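Local atomic coordinates of oxidoreductase (PDB entry 3KA7), a protein that binds flavin-adenine dinucleotide and is probably an oxidoreductase of the flavin-containing amine oxidoreductase family. Residues Glu259-Glu264 with Glu388-Gly393; Met119-Leu124 with Ser144-Glu149. One frame throughout, in Å; residues are numbered along the deposited sequence.

In the fold
Interaction 1 and interaction 2 are separate contacts at two remote parts of one chain: their centres are 47 Å apart, their nearest atoms about 33 Å apart, and each centre lies 28 Å from the centre of the chain. Neither belongs to the FAD site. Interaction 1 joins two loops beside the parallel sheet whose strands 2-6 and 25-29 lead to the FAD-binding residues Gly11 and Glu30. Interaction 2, earlier in sequence, links the helical residues 119-124 to the end of helix 138-145 and the turn after it (144-149). The first is wholly apolar across its segments, whereas the second combines a lysine-to-carbonyl hydrogen bond and a water bridge with a small apolar patch.

Interaction 1 of 2, residues Glu259-Glu264 with Glu388-Gly393; sequences EALSKE and ETPFSG
Phe391 carries the largest share of this contact, its ring reaching Ala260 and Leu261 with the far end. The CB of Phe391 points toward residues 259-264, and CG is anti to the carbonyl carbon (chi1 -52°), which sends the ring out across the gap. Beyond CG the two sides of the ring part company. CE1 of Phe391 lies 3.9 Å from Ala260 CB. It is also 3.9 Å from the carbonyl oxygen Ala260 O, which sits in the ring plane at the edge, a long approach that may be mildly favourable electrostatically. On the other side, CE2 of Phe391 comes within 3.8 Å of Leu261 CD2. The tip atom CZ meets both residues, with Ala260 CB at 3.7 Å and Leu261 CD2 at 3.8 Å. The same CD2 of Leu261 also touches Pro390 CG at 3.9 Å and so bridges proline and ring.

Pro390 in turn places its CB over the centre of one ring face, 4.2 Å above the plane. Just before the ring the chain makes an ST turn, in which Thr389 OG1 accepts the backbone N of Phe391 at 3.2 Å with an N-H...O angle of 162°. Thr389 OG1 is also hydrogen-bonded to Leu394 O, tying the turn to the next strand.

No hydrogen bond crosses between the segments; the join is made by apolar side chains of two irregular loops. Ile224 of strand 219-225 touches both Ala260 and Phe391, while from helix 267-275 Phe270 packs on Leu261 and Tyr269 on Pro390. The contact thus seats the loop between helices 250-256 and 267-275 against the loop entering strand 394-396, an outer strand of the Rossmann-type parallel sheet.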
ATOM      1  N   GLU A 259      -6.757  22.567  19.060  1.00 17.28           N
ATOM      2  CA  GLU A 259      -7.362  23.736  19.714  1.00 19.13           C
ATOM      3  C   GLU A 259      -8.848  23.907  19.410  1.00 19.54           C
ATOM      4  O   GLU A 259      -9.569  24.611  20.133  1.00 20.16           O
ATOM      5  CB  GLU A 259      -6.613  24.999  19.310  1.00 19.28           C
ATOM      6  CG  GLU A 259      -5.349  25.238  20.090  1.00 22.75           C
ATOM      7  CD  GLU A 259      -4.594  26.453  19.594  1.00 26.11           C
ATOM      8  OE1 GLU A 259      -3.994  26.387  18.503  1.00 29.35           O
ATOM      9  OE2 GLU A 259      -4.600  27.477  20.300  1.00 28.41           O
ATOM     10  N   ALA A 260      -9.314  23.257  18.347  1.00 19.42           N
ATOM     11  CA  ALA A 260     -10.692  23.430  17.911  1.00 19.90           C
ATOM     12  C   ALA A 260     -11.580  22.238  18.251  1.00 20.21           C
ATOM     13  O   ALA A 260     -12.806  22.340  18.237  1.00 20.28           O
ATOM     14  CB  ALA A 260     -10.738  23.720  16.415  1.00 19.98           C
ATOM     15  N   LEU A 261     -10.965  21.107  18.575  1.00 20.52           N
ATOM     16  CA  LEU A 261     -11.730  19.892  18.829  1.00 21.21           C
ATOM     17  C   LEU A 261     -12.370  19.852  20.226  1.00 22.04           C
ATOM     18  O   LEU A 261     -11.765  20.274  21.201  1.00 22.38           O
ATOM     19  CB  LEU A 261     -10.842  18.660  18.627  1.00 20.48           C
ATOM     20  CG  LEU A 261     -10.638  18.201  17.180  1.00 19.01           C
ATOM     21  CD1 LEU A 261      -9.516  17.172  17.129  1.00 16.20           C
ATOM     22  CD2 LEU A 261     -11.921  17.611  16.619  1.00 16.14           C
ATOM     23  N   SER A 262     -13.583  19.313  20.309  1.00 23.49           N
ATOM     24  CA  SER A 262     -14.275  19.189  21.593  1.00 24.97           C
ATOM     25  C   SER A 262     -14.481  17.728  21.981  1.00 25.60           C
ATOM     26  O   SER A 262     -15.107  16.967  21.247  1.00 25.73           O
ATOM     27  CB  SER A 262     -15.623  19.918  21.551  1.00 24.99           C
ATOM     28  OG  SER A 262     -16.443  19.551  22.655  1.00 26.23           O
ATOM     29  N   LYS A 263     -13.957  17.338  23.139  1.00 26.76           N
ATOM     30  CA  LYS A 263     -14.138  15.968  23.623  1.00 28.23           C
ATOM     31  C   LYS A 263     -15.611  15.673  23.826  1.00 28.75           C
ATOM     32  O   LYS A 263     -16.025  14.512  23.850  1.00 29.08           O
ATOM     33  CB  LYS A 263     -13.384  15.741  24.934  1.00 28.56           C
ATOM     34  CG  LYS A 263     -11.881  15.598  24.761  1.00 29.95           C
ATOM     35  CD  LYS A 263     -11.204  15.219  26.067  1.00 31.66           C
ATOM     36  CE  LYS A 263      -9.707  15.005  25.864  1.00 32.10           C
ATOM     37  NZ  LYS A 263      -9.433  14.046  24.757  1.00 33.28           N
ATOM     38  N   GLU A 264     -16.396  16.736  23.983  1.00 28.99           N
ATOM     39  CA  GLU A 264     -17.833  16.613  24.164  1.00 29.58           C
ATOM     40  C   GLU A 264     -18.559  16.569  22.828  1.00 28.89           C
ATOM     41  O   GLU A 264     -19.150  15.549  22.463  1.00 29.23           O
ATOM     42  CB  GLU A 264     -18.363  17.774  25.013  1.00 30.03           C
ATOM     43  CG  GLU A 264     -18.049  17.647  26.502  1.00 32.77           C
ATOM     44  CD  GLU A 264     -18.422  18.893  27.295  1.00 36.08           C
ATOM     45  OE1 GLU A 264     -19.292  19.667  26.835  1.00 37.31           O
ATOM     46  OE2 GLU A 264     -17.838  19.097  28.382  1.00 38.28           O
ATOM     47  N   GLU A 388     -13.999  12.393   5.981  1.00 14.08           N
ATOM     48  CA  GLU A 388     -14.496  13.631   6.580  1.00 14.70           C
ATOM     49  C   GLU A 388     -14.023  13.823   8.012  1.00 14.75           C
ATOM     50  O   GLU A 388     -13.584  12.879   8.659  1.00 14.21           O
ATOM     51  CB  GLU A 388     -16.024  13.676   6.522  1.00 15.41           C
ATOM     52  CG  GLU A 388     -16.533  13.606   5.086  1.00 17.83           C
ATOM     53  CD  GLU A 388     -18.017  13.875   4.938  1.00 22.92           C
ATOM     54  OE1 GLU A 388     -18.742  13.924   5.952  1.00 25.69           O
ATOM     55  OE2 GLU A 388     -18.457  14.032   3.784  1.00 25.75           O
ATOM     56  N   THR A 389     -14.141  15.057   8.495  1.00 14.68           N
ATOM     57  CA  THR A 389     -13.756  15.407   9.855  1.00 14.58           C
ATOM     58  C   THR A 389     -14.895  16.224  10.441  1.00 15.23           C
ATOM     59  O   THR A 389     -15.891  16.483   9.750  1.00 15.19           O
ATOM     60  CB  THR A 389     -12.452  16.236   9.888  1.00 14.87           C
ATOM     61  OG1 THR A 389     -12.693  17.562   9.382  1.00 14.97           O
ATOM     62  CG2 THR A 389     -11.360  15.566   9.038  1.00 14.01           C
ATOM     63  N   PRO A 390     -14.766  16.631  11.708  1.00 15.39           N
ATOM     64  CA  PRO A 390     -15.799  17.452  12.339  1.00 15.94           C
ATOM     65  C   PRO A 390     -15.930  18.843  11.722  1.00 16.07           C
ATOM     66  O   PRO A 390     -16.880  19.571  12.040  1.00 16.40           O
ATOM     67  CB  PRO A 390     -15.308  17.568  13.792  1.00 16.42           C
ATOM     68  CG  PRO A 390     -14.496  16.335  14.003  1.00 15.94           C
ATOM     69  CD  PRO A 390     -13.796  16.115  12.690  1.00 15.63           C
ATOM     70  N   PHE A 391     -14.997  19.212  10.848  1.00 15.80           N
ATOM     71  CA  PHE A 391     -14.932  20.574  10.342  1.00 16.13           C
ATOM     72  C   PHE A 391     -15.219  20.638   8.849  1.00 16.28           C
ATOM     73  O   PHE A 391     -14.612  19.915   8.051  1.00 15.68           O
ATOM     74  CB  PHE A 391     -13.567  21.190  10.645  1.00 15.90           C
ATOM     75  CG  PHE A 391     -13.166  21.077  12.087  1.00 16.84           C
ATOM     76  CD1 PHE A 391     -13.826  21.811  13.065  1.00 17.52           C
ATOM     77  CD2 PHE A 391     -12.143  20.218  12.470  1.00 17.04           C
ATOM     78  CE1 PHE A 391     -13.459  21.705  14.407  1.00 17.84           C
ATOM     79  CE2 PHE A 391     -11.771  20.107  13.821  1.00 16.56           C
ATOM     80  CZ  PHE A 391     -12.430  20.846  14.780  1.00 17.60           C
ATOM     81  N   SER A 392     -16.140  21.514   8.460  1.00 16.77           N
ATOM     82  CA  SER A 392     -16.396  21.699   7.039  1.00 17.14           C
ATOM     83  C   SER A 392     -15.161  22.210   6.320  1.00 16.48           C
ATOM     84  O   SER A 392     -14.404  23.012   6.861  1.00 17.37           O
ATOM     85  CB  SER A 392     -17.589  22.637   6.812  1.00 17.97           C
ATOM     86  OG  SER A 392     -18.767  21.878   6.948  1.00 22.02           O
ATOM     87  N   GLY A 393     -14.953  21.723   5.100  1.00 15.73           N
ATOM     88  CA  GLY A 393     -13.826  22.153   4.287  1.00 14.73           C
ATOM     89  C   GLY A 393     -12.501  21.498   4.649  1.00 13.95           C
ATOM     90  O   GLY A 393     -11.470  21.838   4.079  1.00 14.28           O
TER

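Interaction 2 of 2, residues Met119-Leu124 with Ser144-Glu149; sequences MKIALL and SQVSDE
Lys120 reaches across from its helix to the backbone of Gln145, and its ammonium supplies the hydrogen bond that directly joins the two segments. Lys120 NZ lies 2.8 Å from Gln145 O, in the carbonyl plane and on a lone pair, with a C=O...N angle of 128°. An extended chain makes the reach possible: CG is anti to the backbone N (chi1 -168°) and every later torsion is near 180°. The same NZ donates to a water 2.8 Å away, and this water donates in turn to Ser144 O at 3.1 Å. Two successive carbonyls are therefore linked to one ammonium, one directly and one through water.

Within its own segment, Gln145 bends back at chi2 and gives a bond from NE2 to Ser144 OG, 3.1 Å long, with an N-H...O angle of 164° and the hydroxyl close to the amide plane. This fixes which way the amide faces and turns OE1 toward the other helix.

These carbonyls lie where helix 138-145 gives way to the turn before helix 149-163. A positive charge beside them would probably suit the helix dipole, and Asp148 N-caps the following helix through OD1 and Trp150 N.

Among the van der Waals contacts, OE1 of Gln145 sits 3.4 Å from Lys120 CE and 3.7 Å from Leu124 CD1. An alanine at Gln145 would remove both these contacts and is likely to leave a gap beside Leu124 and Ser144 OG without its amide donor.

The apolar contact is slighter and deeper: Ile121 CD1 meets Val146 CG2 at 4.2 Å, the two side chains crossing at about a right angle, with Leu151 of helix 149-163 touching both.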
HETATM    1  N   MSE A 119     -12.824 -28.787  -6.729  1.00 13.99           N
HETATM    2  CA  MSE A 119     -14.134 -28.557  -7.311  1.00 14.17           C
HETATM    3  C   MSE A 119     -14.962 -27.638  -6.413  1.00 13.78           C
HETATM    4  O   MSE A 119     -15.734 -26.825  -6.906  1.00 13.79           O
HETATM    5  CB  MSE A 119     -14.875 -29.881  -7.572  1.00 14.43           C
HETATM    6  CG  MSE A 119     -14.281 -30.742  -8.694  1.00 16.87           C
HETATM    7 SE   MSE A 119     -13.931 -29.800 -10.362  1.00 23.27          SE
HETATM    8  CE  MSE A 119     -12.076 -29.343 -10.060  1.00 22.85           C
ATOM      9  N   LYS A 120     -14.810 -27.761  -5.098  1.00 13.55           N
ATOM     10  CA  LYS A 120     -15.534 -26.855  -4.211  1.00 13.33           C
ATOM     11  C   LYS A 120     -15.074 -25.422  -4.485  1.00 13.20           C
ATOM     12  O   LYS A 120     -15.896 -24.515  -4.636  1.00 12.94           O
ATOM     13  CB  LYS A 120     -15.356 -27.238  -2.735  1.00 13.65           C
ATOM     14  CG  LYS A 120     -16.323 -26.504  -1.784  1.00 15.40           C
ATOM     15  CD  LYS A 120     -16.325 -27.107  -0.394  1.00 16.60           C
ATOM     16  CE  LYS A 120     -17.251 -26.329   0.527  1.00 18.68           C
ATOM     17  NZ  LYS A 120     -17.318 -26.959   1.879  1.00 16.67           N
ATOM     18  N   ILE A 121     -13.766 -25.225  -4.585  1.00 12.75           N
ATOM     19  CA  ILE A 121     -13.248 -23.880  -4.850  1.00 13.33           C
ATOM     20  C   ILE A 121     -13.742 -23.359  -6.202  1.00 12.57           C
ATOM     21  O   ILE A 121     -14.116 -22.192  -6.323  1.00 12.49           O
ATOM     22  CB  ILE A 121     -11.699 -23.838  -4.771  1.00 13.71           C
ATOM     23  CG1 ILE A 121     -11.209 -24.044  -3.324  1.00 14.75           C
ATOM     24  CG2 ILE A 121     -11.162 -22.549  -5.375  1.00 14.61           C
ATOM     25  CD1 ILE A 121     -11.739 -23.054  -2.270  1.00 16.66           C
ATOM     26  N   ALA A 122     -13.744 -24.216  -7.222  1.00 12.11           N
ATOM     27  CA  ALA A 122     -14.280 -23.836  -8.541  1.00 11.49           C
ATOM     28  C   ALA A 122     -15.692 -23.276  -8.430  1.00 11.24           C
ATOM     29  O   ALA A 122     -16.003 -22.263  -9.057  1.00 11.16           O
ATOM     30  CB  ALA A 122     -14.278 -25.020  -9.509  1.00 12.11           C
ATOM     31  N   LEU A 123     -16.555 -23.938  -7.660  1.00 11.27           N
ATOM     32  CA  LEU A 123     -17.932 -23.443  -7.524  1.00 11.54           C
ATOM     33  C   LEU A 123     -18.026 -22.180  -6.683  1.00 11.08           C
ATOM     34  O   LEU A 123     -18.797 -21.274  -7.000  1.00 11.51           O
ATOM     35  CB  LEU A 123     -18.883 -24.518  -7.014  1.00 12.17           C
ATOM     36  CG  LEU A 123     -19.475 -25.195  -8.255  1.00 14.86           C
ATOM     37  CD1 LEU A 123     -19.966 -26.552  -7.961  1.00 21.04           C
ATOM     38  CD2 LEU A 123     -20.565 -24.370  -8.908  1.00 16.34           C
ATOM     39  N   LEU A 124     -17.234 -22.110  -5.628  1.00 11.11           N
ATOM     40  CA  LEU A 124     -17.184 -20.882  -4.820  1.00 11.51           C
ATOM     41  C   LEU A 124     -16.706 -19.693  -5.663  1.00 11.60           C
ATOM     42  O   LEU A 124     -17.134 -18.576  -5.462  1.00 10.99           O
ATOM     43  CB  LEU A 124     -16.300 -21.070  -3.591  1.00 11.24           C
ATOM     44  CG  LEU A 124     -16.878 -21.980  -2.492  1.00 12.42           C
ATOM     45  CD1 LEU A 124     -15.798 -22.317  -1.456  1.00 13.34           C
ATOM     46  CD2 LEU A 124     -18.137 -21.378  -1.832  1.00 12.94           C
ATOM     47  N   SER A 144     -14.060 -22.828   7.323  1.00 16.29           N
ATOM     48  CA  SER A 144     -15.435 -23.326   7.272  1.00 16.33           C
ATOM     49  C   SER A 144     -15.704 -24.043   5.941  1.00 16.40           C
ATOM     50  O   SER A 144     -16.665 -24.813   5.822  1.00 16.74           O
ATOM     51  CB  SER A 144     -16.434 -22.181   7.491  1.00 16.44           C
ATOM     52  OG  SER A 144     -16.541 -21.354   6.332  1.00 15.57           O
ATOM     53  N   GLN A 145     -14.845 -23.800   4.947  1.00 16.18           N
ATOM     54  CA  GLN A 145     -15.047 -24.323   3.588  1.00 16.17           C
ATOM     55  C   GLN A 145     -14.173 -25.536   3.241  1.00 16.67           C
ATOM     56  O   GLN A 145     -14.650 -26.508   2.636  1.00 16.55           O
ATOM     57  CB  GLN A 145     -14.792 -23.222   2.553  1.00 15.79           C
ATOM     58  CG  GLN A 145     -15.762 -22.055   2.670  1.00 15.71           C
ATOM     59  CD  GLN A 145     -17.185 -22.533   2.621  1.00 16.38           C
ATOM     60  OE1 GLN A 145     -17.615 -23.113   1.626  1.00 16.62           O
ATOM     61  NE2 GLN A 145     -17.927 -22.309   3.699  1.00 17.59           N
ATOM     62  N   VAL A 146     -12.894 -25.452   3.596  1.00 17.33           N
ATOM     63  CA  VAL A 146     -11.892 -26.464   3.256  1.00 18.49           C
ATOM     64  C   VAL A 146     -10.922 -26.635   4.436  1.00 18.92           C
ATOM     65  O   VAL A 146     -10.448 -25.640   4.996  1.00 19.02           O
ATOM     66  CB  VAL A 146     -11.084 -26.038   1.999  1.00 18.55           C
ATOM     67  CG1 VAL A 146      -9.969 -27.040   1.716  1.00 19.65           C
ATOM     68  CG2 VAL A 146     -12.011 -25.879   0.788  1.00 19.18           C
ATOM     69  N   SER A 147     -10.631 -27.882   4.815  1.00 19.12           N
ATOM     70  CA  SER A 147      -9.764 -28.152   5.976  1.00 19.63           C
ATOM     71  C   SER A 147      -8.260 -28.141   5.645  1.00 18.84           C
ATOM     72  O   SER A 147      -7.428 -27.930   6.525  1.00 18.99           O
ATOM     73  CB  SER A 147     -10.149 -29.469   6.666  1.00 19.94           C
ATOM     74  OG  SER A 147      -9.697 -30.602   5.928  1.00 23.38           O
ATOM     75  N   ASP A 148      -7.921 -28.343   4.378  1.00 18.22           N
ATOM     76  CA  ASP A 148      -6.521 -28.337   3.934  1.00 17.47           C
ATOM     77  C   ASP A 148      -5.782 -27.060   4.369  1.00 17.66           C
ATOM     78  O   ASP A 148      -6.145 -25.947   3.982  1.00 16.88           O
ATOM     79  CB  ASP A 148      -6.463 -28.500   2.412  1.00 17.23           C
ATOM     80  CG  ASP A 148      -5.059 -28.828   1.891  1.00 17.59           C
ATOM     81  OD1 ASP A 148      -4.039 -28.473   2.532  1.00 16.71           O
ATOM     82  OD2 ASP A 148      -4.984 -29.427   0.802  1.00 17.58           O
ATOM     83  N   GLU A 149      -4.736 -27.234   5.173  1.00 16.99           N
ATOM     84  CA  GLU A 149      -3.957 -26.107   5.668  1.00 17.34           C
ATOM     85  C   GLU A 149      -3.320 -25.257   4.558  1.00 16.26           C
ATOM     86  O   GLU A 149      -2.985 -24.092   4.796  1.00 15.99           O
ATOM     87  CB  GLU A 149      -2.877 -26.592   6.642  1.00 18.18           C
ATOM     88  CG  GLU A 149      -2.037 -25.463   7.239  1.00 23.09           C
ATOM     89  CD  GLU A 149      -0.863 -25.959   8.076  1.00 28.18           C
ATOM     90  OE1 GLU A 149      -0.083 -26.820   7.588  1.00 31.05           O
ATOM     91  OE2 GLU A 149      -0.710 -25.469   9.219  1.00 30.56           O
TER
HETATM   92  O   HOH W   1     -18.849 -25.777   3.901  1.00 36.30           O